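Local coordinates for protection of telomeres protein 1 (Schizosaccharomyces pombe, PDB 1QZG) that binds single-stranded telomeric DNA of the consensus GGTTAC, protects the 3' overhang of chromosome ends and regulates telomerase and telomere length, at residues 105-110 / 129-134. Residues are numbered along the deposited sequence; the frame is centred on the assembly and turned at random.
Sequences QPLLLH and FRYALW
Leu108 and Ala132 form a hydrogen-bonded pair at the middle of two antiparallel strands, 106-109 and 129-133, whose axes approach to 4.8 Å; Leu108 N gives a nearly straight bond (177°) to Ala132 O, and Ala132 N returns one to a lone pair of Leu108 O. His110 and Arg130 repeat this two-way exchange, and Trp134 N reaches Pro106 O at 3.0 Å.

Side chains alternate between the faces, as the extended conformation of a strand requires. On one face Leu108 CB lies at the edge of the Trp134 indole, 3.8 Å from CZ3, while the Trp134 and Pro106 side chains cross at about a right angle, Trp134 CB 3.8 Å from Pro106 CD; beyond, Glu161 of helix 158-175 accepts from NE1 and Phe48 meets the ring. On the other face Leu107, its CG anti to the backbone N (chi1 175°), carries CD1 to 3.9 Å from both Leu133 CD2 and Tyr131 CD1. Replacing Leu133 by an alanine removes CD2, which would probably leave Leu107 CD1 without a neighbour on that side and open a gap. Leu109 CD2 touches Tyr131 CB at 3.9 Å and Phe129 CE1 at 4.1 Å, and the Tyr131 OH is hydrogen-bonded to Gln148.

With strand 43-59 pairing along the other edge of 106-109, the pair belongs to the curled, closed sheet of an OB fold in the N-terminal, telomeric single-stranded DNA-binding part of Pot1.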
loop_
_atom_site.group_PDB
_atom_site.type_symbol
_atom_site.label_atom_id
_atom_site.label_comp_id
_atom_site.label_asym_id
_atom_site.label_seq_id
_atom_site.Cartn_x
_atom_site.Cartn_y
_atom_site.Cartn_z
ATOM N N GLN C 105 -5.242 4.830 -6.256
ATOM C CA GLN C 105 -5.881 4.721 -4.947
ATOM C C GLN C 105 -4.885 4.589 -3.804
ATOM O O GLN C 105 -3.947 3.800 -3.877
ATOM C CB GLN C 105 -6.818 3.510 -4.886
ATOM C CG GLN C 105 -8.054 3.610 -5.772
ATOM C CD GLN C 105 -9.031 2.464 -5.520
ATOM O OE1 GLN C 105 -9.611 2.352 -4.439
ATOM N NE2 GLN C 105 -9.207 1.608 -6.512
ATOM N N PRO C 106 -5.071 5.384 -2.738
ATOM C CA PRO C 106 -4.173 5.313 -1.584
ATOM C C PRO C 106 -4.488 4.006 -0.858
ATOM O O PRO C 106 -5.657 3.640 -0.700
ATOM C CB PRO C 106 -4.564 6.539 -0.760
ATOM C CG PRO C 106 -5.035 7.514 -1.817
ATOM C CD PRO C 106 -5.864 6.624 -2.708
ATOM N N LEU C 107 -3.448 3.297 -0.443
ATOM C CA LEU C 107 -3.612 2.037 0.266
ATOM C C LEU C 107 -2.677 1.962 1.458
ATOM O O LEU C 107 -1.461 2.130 1.317
ATOM C CB LEU C 107 -3.310 0.855 -0.657
ATOM C CG LEU C 107 -3.325 -0.535 0.004
ATOM C CD1 LEU C 107 -4.757 -0.888 0.487
ATOM C CD2 LEU C 107 -2.853 -1.559 -0.992
ATOM N N LEU C 108 -3.256 1.698 2.624
ATOM C CA LEU C 108 -2.510 1.547 3.861
ATOM C C LEU C 108 -2.502 0.055 4.221
ATOM O O LEU C 108 -3.560 -0.575 4.321
ATOM C CB LEU C 108 -3.187 2.352 4.976
ATOM C CG LEU C 108 -2.537 2.421 6.357
ATOM C CD1 LEU C 108 -3.260 3.485 7.198
ATOM C CD2 LEU C 108 -2.605 1.063 7.044
ATOM N N LEU C 109 -1.312 -0.509 4.408
ATOM C CA LEU C 109 -1.183 -1.921 4.758
ATOM C C LEU C 109 -0.537 -2.089 6.123
ATOM O O LEU C 109 0.497 -1.480 6.421
ATOM C CB LEU C 109 -0.357 -2.663 3.704
ATOM C CG LEU C 109 -1.006 -2.780 2.320
ATOM C CD1 LEU C 109 0.048 -3.171 1.269
ATOM C CD2 LEU C 109 -2.116 -3.852 2.380
ATOM N N HIS C 110 -1.171 -2.898 6.964
ATOM C CA HIS C 110 -0.657 -3.168 8.304
ATOM C C HIS C 110 -0.210 -4.620 8.416
ATOM O O HIS C 110 -1.024 -5.524 8.253
ATOM C CB HIS C 110 -1.750 -2.874 9.337
ATOM C CG HIS C 110 -1.348 -3.150 10.742
ATOM N ND1 HIS C 110 -2.074 -3.974 11.574
ATOM C CD2 HIS C 110 -0.285 -2.727 11.468
ATOM C CE1 HIS C 110 -1.475 -4.047 12.748
ATOM N NE2 HIS C 110 -0.388 -3.301 12.708
ATOM N N PHE C 129 -2.863 -9.600 8.322
ATOM C CA PHE C 129 -2.720 -8.222 7.855
ATOM C C PHE C 129 -4.061 -7.510 7.756
ATOM O O PHE C 129 -5.106 -8.133 7.543
ATOM C CB PHE C 129 -2.028 -8.163 6.508
ATOM C CG PHE C 129 -2.925 -8.256 5.305
ATOM C CD1 PHE C 129 -3.357 -7.095 4.659
ATOM C CD2 PHE C 129 -3.314 -9.492 4.792
ATOM C CE1 PHE C 129 -4.161 -7.161 3.515
ATOM C CE2 PHE C 129 -4.115 -9.578 3.651
ATOM C CZ PHE C 129 -4.539 -8.408 3.006
ATOM N N ARG C 130 -4.022 -6.189 7.904
ATOM C CA ARG C 130 -5.200 -5.342 7.824
ATOM C C ARG C 130 -4.924 -4.255 6.797
ATOM O O ARG C 130 -3.771 -4.062 6.388
ATOM C CB ARG C 130 -5.484 -4.709 9.186
ATOM C CG ARG C 130 -5.809 -5.716 10.285
ATOM C CD ARG C 130 -7.141 -6.402 10.024
ATOM N NE ARG C 130 -7.456 -7.402 11.042
ATOM C CZ ARG C 130 -7.383 -8.717 10.849
ATOM N NH1 ARG C 130 -7.005 -9.202 9.671
ATOM N NH2 ARG C 130 -7.683 -9.550 11.832
ATOM N N TYR C 131 -5.965 -3.547 6.372
ATOM C CA TYR C 131 -5.776 -2.495 5.386
ATOM C C TYR C 131 -6.882 -1.447 5.359
ATOM O O TYR C 131 -7.977 -1.654 5.903
ATOM C CB TYR C 131 -5.646 -3.109 3.984
ATOM C CG TYR C 131 -6.969 -3.485 3.348
ATOM C CD1 TYR C 131 -7.641 -2.596 2.512
ATOM C CD2 TYR C 131 -7.570 -4.719 3.615
ATOM C CE1 TYR C 131 -8.879 -2.920 1.954
ATOM C CE2 TYR C 131 -8.815 -5.055 3.065
ATOM C CZ TYR C 131 -9.457 -4.149 2.238
ATOM O OH TYR C 131 -10.675 -4.460 1.695
ATOM N N ALA C 132 -6.557 -0.313 4.744
ATOM C CA ALA C 132 -7.491 0.786 4.544
ATOM C C ALA C 132 -7.237 1.200 3.096
ATOM O O ALA C 132 -6.082 1.328 2.660
ATOM C CB ALA C 132 -7.195 1.943 5.502
ATOM N N LEU C 133 -8.320 1.393 2.350
ATOM C CA LEU C 133 -8.249 1.762 0.943
ATOM C C LEU C 133 -9.083 3.033 0.709
ATOM O O LEU C 133 -10.211 3.130 1.181
ATOM C CB LEU C 133 -8.823 0.616 0.111
ATOM C CG LEU C 133 -8.314 0.235 -1.275
ATOM C CD1 LEU C 133 -9.458 0.259 -2.274
ATOM C CD2 LEU C 133 -7.196 1.154 -1.690
ATOM N N TRP C 134 -8.526 4.001 -0.011
ATOM C CA TRP C 134 -9.224 5.261 -0.296
ATOM C C TRP C 134 -9.564 5.410 -1.773
ATOM O O TRP C 134 -9.034 4.687 -2.624
ATOM C CB TRP C 134 -8.368 6.462 0.133
ATOM C CG TRP C 134 -8.350 6.703 1.608
ATOM C CD1 TRP C 134 -9.155 7.556 2.310
ATOM C CD2 TRP C 134 -7.500 6.066 2.575
ATOM N NE1 TRP C 134 -8.855 7.492 3.652
ATOM C CE2 TRP C 134 -7.843 6.588 3.842
ATOM C CE3 TRP C 134 -6.480 5.110 2.492
ATOM C CZ2 TRP C 134 -7.203 6.179 5.022
ATOM C CZ3 TRP C 134 -5.841 4.704 3.666
ATOM C CH2 TRP C 134 -6.205 5.242 4.911
#